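Local coordinates for protein bifunctional pinoresinol-lariciresinol reductase 1 (PDB 1QYD) that reduces pinoresinol to lariciresinol and then lariciresinol to secoisolariciresinol in plant lignan biosynthesis, taking the hydride from NADPH, at residues A[49-52]-A[53-57]; A[278-281]-A[282-285]; A[305-308]-A[309-312]; A[194-197]-A[198-201]. All coordinates share one frame; numbering follows the deposited sequence.

Contact 1: residues A[49-52]-A[53-57]; sequences LLYF and KQLGA
The phenol end of Y51 meets L55, four residues further along, where L55 CD1 sits 3.8 Å from Y51 CZ and lies close to the hydroxyl oxygen as well. The CB of Y51 sets out away from 53-57, but with CG anti to the backbone N (chi1 180°) the ring swings back until its far end reaches the leucine. Q54 supplies a second apolar touch, its CG 4.1 Å from Y51 CD1, while its amide is turned 48° from the ring plane. Leucine suits position 55 because its branched end serves two surfaces: Y51 here, and N22 and I25 of helix 17-26 beyond. With a serine at L55, the end of the Y51 ring would probably lose its apolar neighbour and a gap would open against helix 17-26.

Backbone bonds set these side chains in place. K53 N donates to L49 O at 2.6 Å and Q54 N to L50 O at 2.8 Å, the last full helical bonds. The carbonyl of F52 then serves the exit: L55 N bonds to F52 O at 3.2 Å, and A57 N bonds to it weakly at 3.4 Å. Inside that loop G56 N binds K53 O, closing a type I turn. G56 has a positive phi (129°), at which a side chain would jam against the preceding carbonyl. The small A57 sets its CB 4.3 Å from F52 CB, and F52 itself is buried against K18 and V21. This is a Schellman motif, ending helix 43-53 and leading into edge strand 58-60 of the Rossmann-type sheet.

Contact 2: residues A[278-281]-A[282-285]; sequences RGDL and YNFE
N283 N reaches back to G279 O, 3.2 Å away, closing a five-residue alpha turn in the long loop between helix 272-275 and strand 290-292. G279 enters the turn with positive phi and psi, in the left-handed helical region that a residue without CB adopts most easily; a CB there would also come close to that of N283.

The side chain of N283 folds back over the turn it closes. Its CG stands between the backbone N and the carbonyl carbon (chi1 76°), which carries the amide over G279 and alongside the carboxylate of D280. The two groups point the same way with planes 61° apart, and ND2 makes only a weak bond to D280 OD2 at 3.5 Å. An asparagine suits the place, being short enough to stay over the turn and carrying an N-H for the acid. D280 OD1 has a second weak partner in H126. L281 turns inward onto M119, N158 and I275, about 7 Å from the side chain of H271, a probable substrate-binding residue. R221 braces the other end, bonding to the carbonyls of L281 and F284 and making cation-pi contacts with both Y282 and F284. The F284 ring comes back toward the turn edge first, bringing its CE1 to 3.5 Å from D280 O, which lies near the ring plane.

Contact 3: residues A[305-308]-A[309-312]; sequences MDSY and LERY
Y308 and R311 are brought together by different first torsions: Y308 CG lies anti to the backbone N (chi1 -167°), while R311 CG sits between its N and carbonyl carbon (chi1 63°), a turn that sends the extended arginine chain back across the tyrosine. The guanidinium comes over one face of the Y308 ring in an off-centre cation-pi contact, R311 CZ lying 4.5 Å from the ring centroid. It is not stacked flat, for the two planes stand 69° apart and NH2 presses nearest the rim, 3.1 Å from Y308 CD1. Y312 points the same way as Y308 and lies beside it, with Y308 CE2 at the edge of the Y312 ring, 3.7 Å from Y312 CE2.

Tyrosine suits position 308 because its ring meets both these neighbours while its buried OH is satisfied by E197 OE1. A leucine at Y308 is likely to take from the R311 guanidinium the ring face it lies over, with little but a weak, long ion pair to D196 to fix its rotation, and to leave E197 without its phenol partner. Y312 fixes its own hydroxyl on M175 O.

The backbone beneath is the last turn of a short helix. L309 N donates to M305 O at 3.0 Å; E310 N takes D306 O at 2.8 Å, after which the chain leaves helical geometry. L309 and M305 carry the apolar side: CD1 of L309 comes 4.4 Å from M305 CB. Thus helix 305-309 lies with M305 and L309 against I235 of helix 229-241, L309 also touching L239, while M305 and Y308 rest on A161 of helix 161-164.

Contact 4: residues A[194-197]-A[198-201]; sequences WVDE and DDVG
D196 stands at the N-cap position of helix 197-207, and its carbonyl oxygen accepts the first helical bond, from V200 N at 3.2 Å, with D199 N as a weak second donor. Its side chain lies beside that of D198, both pointing the same way with carboxylate planes 30° apart. D196 OD2 is 4.4 Å from D198 OD1 and 4.3 Å from D199 OD2, a cluster of like charges that the positive end of the helix dipole would probably ease. D198 also touches R19, and D199 OD1 is held by V303 N. Acids probably suit this first turn for that reason.

E197 begins the helix. Its O receives G201 N weakly at 3.4 Å. The buried carboxylate is spent outside the turn, on Y308 and, weakly, on G162 N.

V195, ending the strand, turns its CB toward the helix and sets CG1 3.5 Å from V200 CG2, so two branched apolar residues fill the inside of the bend. V200 also touches I16, in the probable NADP-binding loop. The whole is a strand-to-helix junction with an aspartate at the N-cap position, bringing the first turn of helix 197-207 up to the glycine-rich loop of the Rossmann-type fold.

How the contacts relate
All four contacts are local and follow one another in series, so none nests within or crosses another. From the N terminus, contact 1 comes first, turning helix 43-53 into strand 58-60 of the parallel sheet. Contact 4 follows, joining strand 191-195 of the smaller mixed sheet to helix 197-207. Contact 2 then closes a turn after helix 272-275, across the chain's centre from contact 1, about 39 Å between centres. Contact 3 ends helix 305-309 near the C terminus. Only contacts 3 and 4 touch, M305 CE packing 3.6 Å from W194 CB, so the C-terminal helix is tied to the strand-helix junction beside it.

Contact 1: residues A[49-52]-A[53-57]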
loop_
_atom_site.group_PDB
_atom_site.type_symbol
_atom_site.label_atom_id
_atom_site.label_comp_id
_atom_site.label_asym_id
_atom_site.label_seq_id
_atom_site.Cartn_x
_atom_site.Cartn_y
_atom_site.Cartn_z
ATOM N N LEU A 49 -22.550 -15.009 7.931
ATOM C CA LEU A 49 -21.889 -16.189 8.478
ATOM C C LEU A 49 -22.901 -17.140 9.111
ATOM O O LEU A 49 -22.943 -18.323 8.769
ATOM C CB LEU A 49 -20.897 -15.741 9.499
ATOM C CG LEU A 49 -19.718 -15.023 8.944
ATOM C CD1 LEU A 49 -19.040 -14.267 10.037
ATOM C CD2 LEU A 49 -18.803 -16.006 8.296
ATOM N N LEU A 50 -23.780 -16.620 9.980
ATOM C CA LEU A 50 -24.889 -17.424 10.495
ATOM C C LEU A 50 -25.772 -18.055 9.425
ATOM O O LEU A 50 -26.227 -19.200 9.524
ATOM C CB LEU A 50 -25.725 -16.545 11.397
ATOM C CG LEU A 50 -25.494 -16.544 12.904
ATOM C CD1 LEU A 50 -24.034 -16.753 13.336
ATOM C CD2 LEU A 50 -26.079 -15.231 13.343
ATOM N N TYR A 51 -25.982 -17.255 8.368
ATOM C CA TYR A 51 -26.704 -17.720 7.194
ATOM C C TYR A 51 -25.903 -18.826 6.536
ATOM O O TYR A 51 -26.478 -19.867 6.260
ATOM C CB TYR A 51 -26.943 -16.609 6.134
ATOM C CG TYR A 51 -27.696 -17.226 4.968
ATOM C CD1 TYR A 51 -28.889 -17.944 5.208
ATOM C CD2 TYR A 51 -27.120 -17.205 3.696
ATOM C CE1 TYR A 51 -29.494 -18.672 4.181
ATOM C CE2 TYR A 51 -27.725 -17.929 2.660
ATOM C CZ TYR A 51 -28.900 -18.664 2.909
ATOM O OH TYR A 51 -29.444 -19.443 1.899
ATOM N N PHE A 52 -24.609 -18.623 6.285
ATOM C CA PHE A 52 -23.737 -19.642 5.746
ATOM C C PHE A 52 -23.812 -20.877 6.633
ATOM O O PHE A 52 -24.053 -21.970 6.133
ATOM C CB PHE A 52 -22.317 -19.125 5.705
ATOM C CG PHE A 52 -22.007 -18.100 4.637
ATOM C CD1 PHE A 52 -21.018 -17.162 4.889
ATOM C CD2 PHE A 52 -22.630 -18.136 3.387
ATOM C CE1 PHE A 52 -20.633 -16.267 3.898
ATOM C CE2 PHE A 52 -22.252 -17.235 2.382
ATOM C CZ PHE A 52 -21.246 -16.306 2.644
ATOM N N LYS A 53 -23.760 -20.703 7.962
ATOM C CA LYS A 53 -23.787 -21.775 8.938
ATOM C C LYS A 53 -25.125 -22.479 8.954
ATOM O O LYS A 53 -25.106 -23.687 9.123
ATOM C CB LYS A 53 -23.449 -21.136 10.265
ATOM C CG LYS A 53 -23.094 -21.945 11.508
ATOM C CD LYS A 53 -23.918 -21.282 12.604
ATOM C CE LYS A 53 -23.390 -21.547 13.960
ATOM N NZ LYS A 53 -22.114 -20.869 14.079
ATOM N N GLN A 54 -26.315 -21.879 8.789
ATOM C CA GLN A 54 -27.547 -22.685 8.764
ATOM C C GLN A 54 -27.867 -23.417 7.456
ATOM O O GLN A 54 -28.954 -23.961 7.237
ATOM C CB GLN A 54 -28.729 -21.817 9.143
ATOM C CG GLN A 54 -29.085 -20.585 8.321
ATOM C CD GLN A 54 -30.333 -19.900 8.901
ATOM O OE1 GLN A 54 -30.327 -19.311 9.997
ATOM N NE2 GLN A 54 -31.457 -19.991 8.184
ATOM N N LEU A 55 -26.854 -23.388 6.579
ATOM C CA LEU A 55 -26.804 -24.127 5.326
ATOM C C LEU A 55 -25.909 -25.347 5.442
ATOM O O LEU A 55 -26.014 -26.285 4.645
ATOM C CB LEU A 55 -26.252 -23.302 4.205
ATOM C CG LEU A 55 -27.190 -22.320 3.606
ATOM C CD1 LEU A 55 -26.405 -21.468 2.619
ATOM C CD2 LEU A 55 -28.374 -23.066 2.982
ATOM N N GLY A 56 -25.002 -25.315 6.425
ATOM C CA GLY A 56 -24.195 -26.475 6.699
ATOM C C GLY A 56 -22.734 -26.134 6.761
ATOM O O GLY A 56 -21.893 -27.031 6.848
ATOM N N ALA A 57 -22.387 -24.859 6.698
ATOM C CA ALA A 57 -20.992 -24.492 6.810
ATOM C C ALA A 57 -20.543 -24.536 8.252
ATOM O O ALA A 57 -21.309 -24.354 9.217
ATOM C CB ALA A 57 -20.719 -23.083 6.328
#

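Contact 2: residues A[278-281]-A[282-285]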
loop_
_atom_site.group_PDB
_atom_site.type_symbol
_atom_site.label_atom_id
_atom_site.label_comp_id
_atom_site.label_asym_id
_atom_site.label_seq_id
_atom_site.Cartn_x
_atom_site.Cartn_y
_atom_site.Cartn_z
ATOM N N ARG A 278 -7.218 -0.429 -24.231
ATOM C CA ARG A 278 -6.073 -1.288 -24.541
ATOM C C ARG A 278 -6.570 -2.732 -24.586
ATOM O O ARG A 278 -5.853 -3.664 -24.966
ATOM C CB ARG A 278 -4.950 -1.166 -23.481
ATOM C CG ARG A 278 -3.772 -0.205 -23.767
ATOM C CD ARG A 278 -4.134 1.292 -23.963
ATOM N NE ARG A 278 -4.868 1.858 -22.832
ATOM C CZ ARG A 278 -4.959 3.159 -22.493
ATOM N NH1 ARG A 278 -4.370 4.151 -23.176
ATOM N NH2 ARG A 278 -5.677 3.461 -21.400
ATOM N N GLY A 279 -7.831 -2.931 -24.185
ATOM C CA GLY A 279 -8.541 -4.193 -24.323
ATOM C C GLY A 279 -7.990 -5.436 -23.659
ATOM O O GLY A 279 -8.192 -6.507 -24.216
ATOM N N ASP A 280 -7.367 -5.348 -22.476
ATOM C CA ASP A 280 -6.854 -6.511 -21.746
ATOM C C ASP A 280 -7.828 -7.603 -21.273
ATOM O O ASP A 280 -7.495 -8.371 -20.363
ATOM C CB ASP A 280 -6.068 -6.024 -20.533
ATOM C CG ASP A 280 -4.873 -5.165 -20.881
ATOM O OD1 ASP A 280 -4.600 -4.207 -20.149
ATOM O OD2 ASP A 280 -4.213 -5.478 -21.870
ATOM N N LEU A 281 -9.020 -7.762 -21.844
ATOM C CA LEU A 281 -9.865 -8.862 -21.430
ATOM C C LEU A 281 -9.886 -10.026 -22.415
ATOM O O LEU A 281 -9.936 -11.205 -22.043
ATOM C CB LEU A 281 -11.281 -8.307 -21.185
ATOM C CG LEU A 281 -11.529 -7.921 -19.710
ATOM C CD1 LEU A 281 -10.885 -6.617 -19.397
ATOM C CD2 LEU A 281 -12.973 -7.705 -19.438
ATOM N N TYR A 282 -9.823 -9.653 -23.690
ATOM C CA TYR A 282 -9.856 -10.561 -24.814
ATOM C C TYR A 282 -8.721 -10.331 -25.805
ATOM O O TYR A 282 -8.583 -11.133 -26.723
ATOM C CB TYR A 282 -11.171 -10.427 -25.567
ATOM C CG TYR A 282 -11.563 -11.766 -26.165
ATOM C CD1 TYR A 282 -12.196 -12.694 -25.351
ATOM C CD2 TYR A 282 -11.238 -12.130 -27.473
ATOM C CE1 TYR A 282 -12.492 -13.975 -25.821
ATOM C CE2 TYR A 282 -11.527 -13.414 -27.954
ATOM C CZ TYR A 282 -12.152 -14.336 -27.119
ATOM O OH TYR A 282 -12.411 -15.628 -27.546
ATOM N N ASN A 283 -7.856 -9.311 -25.691
ATOM C CA ASN A 283 -6.773 -9.065 -26.636
ATOM C C ASN A 283 -5.596 -10.049 -26.580
ATOM O O ASN A 283 -4.441 -9.675 -26.849
ATOM C CB ASN A 283 -6.239 -7.633 -26.434
ATOM C CG ASN A 283 -5.337 -7.325 -25.222
ATOM O OD1 ASN A 283 -5.274 -8.067 -24.241
ATOM N ND2 ASN A 283 -4.593 -6.221 -25.224
ATOM N N PHE A 284 -5.822 -11.329 -26.230
ATOM C CA PHE A 284 -4.730 -12.295 -26.176
ATOM C C PHE A 284 -5.206 -13.734 -26.218
ATOM O O PHE A 284 -6.350 -14.127 -25.977
ATOM C CB PHE A 284 -3.865 -12.092 -24.894
ATOM C CG PHE A 284 -4.679 -12.219 -23.624
ATOM C CD1 PHE A 284 -5.219 -11.074 -23.062
ATOM C CD2 PHE A 284 -4.948 -13.475 -23.087
ATOM C CE1 PHE A 284 -6.050 -11.191 -21.954
ATOM C CE2 PHE A 284 -5.773 -13.584 -21.986
ATOM C CZ PHE A 284 -6.332 -12.446 -21.412
ATOM N N GLU A 285 -4.135 -14.481 -26.415
ATOM C CA GLU A 285 -4.113 -15.912 -26.556
ATOM C C GLU A 285 -4.425 -16.645 -25.298
ATOM O O GLU A 285 -4.197 -16.107 -24.215
ATOM C CB GLU A 285 -2.725 -16.326 -27.058
ATOM C CG GLU A 285 -1.501 -15.481 -26.604
ATOM C CD GLU A 285 -1.151 -15.441 -25.118
ATOM O OE1 GLU A 285 -0.633 -14.422 -24.648
ATOM O OE2 GLU A 285 -1.375 -16.439 -24.429
#

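Contact 3: residues A[305-308]-A[309-312]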
loop_
_atom_site.group_PDB
_atom_site.type_symbol
_atom_site.label_atom_id
_atom_site.label_comp_id
_atom_site.label_asym_id
_atom_site.label_seq_id
_atom_site.Cartn_x
_atom_site.Cartn_y
_atom_site.Cartn_z
ATOM N N MET A 305 -25.867 -11.497 -20.884
ATOM C CA MET A 305 -26.162 -10.147 -20.412
ATOM C C MET A 305 -27.582 -9.657 -20.733
ATOM O O MET A 305 -28.042 -8.620 -20.296
ATOM C CB MET A 305 -25.128 -9.222 -20.998
ATOM C CG MET A 305 -23.750 -9.716 -20.665
ATOM S SD MET A 305 -23.711 -10.071 -18.900
ATOM C CE MET A 305 -23.551 -8.391 -18.443
ATOM N N ASP A 306 -28.304 -10.436 -21.518
ATOM C CA ASP A 306 -29.686 -10.271 -21.883
ATOM C C ASP A 306 -30.432 -10.778 -20.679
ATOM O O ASP A 306 -31.193 -10.047 -20.067
ATOM C CB ASP A 306 -29.967 -11.114 -23.128
ATOM C CG ASP A 306 -29.250 -10.623 -24.394
ATOM O OD1 ASP A 306 -28.025 -10.755 -24.513
ATOM O OD2 ASP A 306 -29.927 -10.072 -25.267
ATOM N N SER A 307 -30.194 -12.009 -20.258
ATOM C CA SER A 307 -30.870 -12.537 -19.095
ATOM C C SER A 307 -30.461 -11.889 -17.766
ATOM O O SER A 307 -31.284 -11.782 -16.851
ATOM C CB SER A 307 -30.622 -14.024 -19.145
ATOM O OG SER A 307 -31.084 -14.487 -20.417
ATOM N N TYR A 308 -29.214 -11.416 -17.648
ATOM C CA TYR A 308 -28.763 -10.652 -16.492
ATOM C C TYR A 308 -29.384 -9.252 -16.507
ATOM O O TYR A 308 -29.894 -8.798 -15.478
ATOM C CB TYR A 308 -27.245 -10.521 -16.492
ATOM C CG TYR A 308 -26.681 -10.006 -15.168
ATOM C CD1 TYR A 308 -26.330 -10.926 -14.194
ATOM C CD2 TYR A 308 -26.522 -8.639 -14.898
ATOM C CE1 TYR A 308 -25.834 -10.516 -12.967
ATOM C CE2 TYR A 308 -26.013 -8.217 -13.658
ATOM C CZ TYR A 308 -25.675 -9.172 -12.700
ATOM O OH TYR A 308 -25.175 -8.805 -11.464
ATOM N N LEU A 309 -29.376 -8.520 -17.641
ATOM C CA LEU A 309 -30.031 -7.217 -17.704
ATOM C C LEU A 309 -31.568 -7.301 -17.661
ATOM O O LEU A 309 -32.218 -6.384 -17.162
ATOM C CB LEU A 309 -29.491 -6.477 -18.961
ATOM C CG LEU A 309 -28.074 -5.872 -18.773
ATOM C CD1 LEU A 309 -27.453 -5.560 -20.104
ATOM C CD2 LEU A 309 -28.141 -4.546 -18.028
ATOM N N GLU A 310 -32.152 -8.454 -18.025
ATOM C CA GLU A 310 -33.587 -8.762 -18.003
ATOM C C GLU A 310 -34.139 -8.810 -16.575
ATOM O O GLU A 310 -35.158 -9.445 -16.291
ATOM C CB GLU A 310 -33.785 -10.118 -18.743
ATOM C CG GLU A 310 -35.143 -10.723 -19.146
ATOM C CD GLU A 310 -35.062 -11.955 -20.085
ATOM O OE1 GLU A 310 -35.218 -11.779 -21.297
ATOM O OE2 GLU A 310 -34.855 -13.090 -19.630
ATOM N N ARG A 311 -33.459 -8.134 -15.653
ATOM C CA ARG A 311 -33.892 -8.009 -14.277
ATOM C C ARG A 311 -33.430 -6.680 -13.725
ATOM O O ARG A 311 -33.805 -6.303 -12.626
ATOM C CB ARG A 311 -33.314 -9.088 -13.342
ATOM C CG ARG A 311 -31.795 -9.105 -13.150
ATOM C CD ARG A 311 -31.370 -10.012 -11.975
ATOM N NE ARG A 311 -30.018 -10.568 -12.117
ATOM C CZ ARG A 311 -29.862 -11.830 -12.523
ATOM N NH1 ARG A 311 -30.900 -12.616 -12.808
ATOM N NH2 ARG A 311 -28.645 -12.328 -12.655
ATOM N N TYR A 312 -32.548 -5.981 -14.421
ATOM C CA TYR A 312 -32.157 -4.669 -13.973
ATOM C C TYR A 312 -33.255 -3.684 -14.353
ATOM O O TYR A 312 -33.281 -2.540 -13.882
ATOM C CB TYR A 312 -30.853 -4.311 -14.626
ATOM C CG TYR A 312 -29.726 -4.182 -13.625
ATOM C CD1 TYR A 312 -29.650 -3.048 -12.835
ATOM C CD2 TYR A 312 -28.755 -5.176 -13.536
ATOM C CE1 TYR A 312 -28.582 -2.888 -11.952
ATOM C CE2 TYR A 312 -27.684 -5.034 -12.647
ATOM C CZ TYR A 312 -27.597 -3.883 -11.858
ATOM O OH TYR A 312 -26.512 -3.706 -10.996
#

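Contact 4: residues A[194-197]-A[198-201]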
loop_
_atom_site.group_PDB
_atom_site.type_symbol
_atom_site.label_atom_id
_atom_site.label_comp_id
_atom_site.label_asym_id
_atom_site.label_seq_id
_atom_site.Cartn_x
_atom_site.Cartn_y
_atom_site.Cartn_z
ATOM N N TRP A 194 -18.209 -10.310 -19.648
ATOM C CA TRP A 194 -19.045 -9.863 -18.568
ATOM C C TRP A 194 -19.618 -11.137 -17.943
ATOM O O TRP A 194 -20.168 -11.938 -18.718
ATOM C CB TRP A 194 -20.121 -8.957 -19.192
ATOM C CG TRP A 194 -19.688 -7.802 -20.115
ATOM C CD1 TRP A 194 -19.245 -8.037 -21.397
ATOM C CD2 TRP A 194 -19.677 -6.466 -19.822
ATOM N NE1 TRP A 194 -18.932 -6.886 -21.921
ATOM C CE2 TRP A 194 -19.179 -5.934 -21.019
ATOM C CE3 TRP A 194 -20.001 -5.610 -18.774
ATOM C CZ2 TRP A 194 -18.995 -4.567 -21.185
ATOM C CZ3 TRP A 194 -19.820 -4.226 -18.940
ATOM C CH2 TRP A 194 -19.320 -3.707 -20.131
ATOM N N VAL A 195 -19.488 -11.411 -16.608
ATOM C CA VAL A 195 -19.959 -12.664 -15.994
ATOM C C VAL A 195 -20.765 -12.536 -14.696
ATOM O O VAL A 195 -20.449 -11.805 -13.763
ATOM C CB VAL A 195 -18.751 -13.633 -15.719
ATOM C CG1 VAL A 195 -19.252 -15.014 -15.318
ATOM C CG2 VAL A 195 -17.954 -13.900 -16.993
ATOM N N ASP A 196 -21.873 -13.273 -14.627
ATOM C CA ASP A 196 -22.733 -13.253 -13.454
ATOM C C ASP A 196 -21.905 -13.799 -12.320
ATOM O O ASP A 196 -21.148 -14.763 -12.482
ATOM C CB ASP A 196 -23.965 -14.128 -13.690
ATOM C CG ASP A 196 -24.940 -14.316 -12.522
ATOM O OD1 ASP A 196 -25.059 -13.435 -11.661
ATOM O OD2 ASP A 196 -25.604 -15.362 -12.483
ATOM N N GLU A 197 -22.035 -13.119 -11.188
ATOM C CA GLU A 197 -21.293 -13.478 -9.992
ATOM C C GLU A 197 -21.505 -14.919 -9.526
ATOM O O GLU A 197 -20.606 -15.544 -8.953
ATOM C CB GLU A 197 -21.667 -12.518 -8.909
ATOM C CG GLU A 197 -21.292 -11.089 -9.278
ATOM C CD GLU A 197 -22.409 -10.231 -9.857
ATOM O OE1 GLU A 197 -23.363 -10.720 -10.460
ATOM O OE2 GLU A 197 -22.313 -9.027 -9.668
ATOM N N ASP A 198 -22.677 -15.480 -9.812
ATOM C CA ASP A 198 -22.913 -16.868 -9.546
ATOM C C ASP A 198 -22.230 -17.726 -10.597
ATOM O O ASP A 198 -21.815 -18.821 -10.246
ATOM C CB ASP A 198 -24.383 -17.222 -9.574
ATOM C CG ASP A 198 -25.322 -16.611 -8.545
ATOM O OD1 ASP A 198 -26.459 -17.092 -8.546
ATOM O OD2 ASP A 198 -24.983 -15.686 -7.789
ATOM N N ASP A 199 -22.067 -17.358 -11.874
ATOM C CA ASP A 199 -21.375 -18.249 -12.791
ATOM C C ASP A 199 -19.909 -18.366 -12.411
ATOM O O ASP A 199 -19.363 -19.447 -12.593
ATOM C CB ASP A 199 -21.460 -17.750 -14.216
ATOM C CG ASP A 199 -22.839 -17.782 -14.839
ATOM O OD1 ASP A 199 -23.032 -16.957 -15.736
ATOM O OD2 ASP A 199 -23.680 -18.615 -14.463
ATOM N N VAL A 200 -19.288 -17.291 -11.870
ATOM C CA VAL A 200 -17.900 -17.275 -11.351
ATOM C C VAL A 200 -17.657 -18.203 -10.130
ATOM O O VAL A 200 -16.622 -18.844 -9.997
ATOM C CB VAL A 200 -17.530 -15.823 -10.978
ATOM C CG1 VAL A 200 -16.117 -15.736 -10.406
ATOM C CG2 VAL A 200 -17.648 -14.964 -12.213
ATOM N N GLY A 201 -18.607 -18.306 -9.207
ATOM C CA GLY A 201 -18.521 -19.173 -8.069
ATOM C C GLY A 201 -18.668 -20.577 -8.553
ATOM O O GLY A 201 -17.822 -21.384 -8.218
#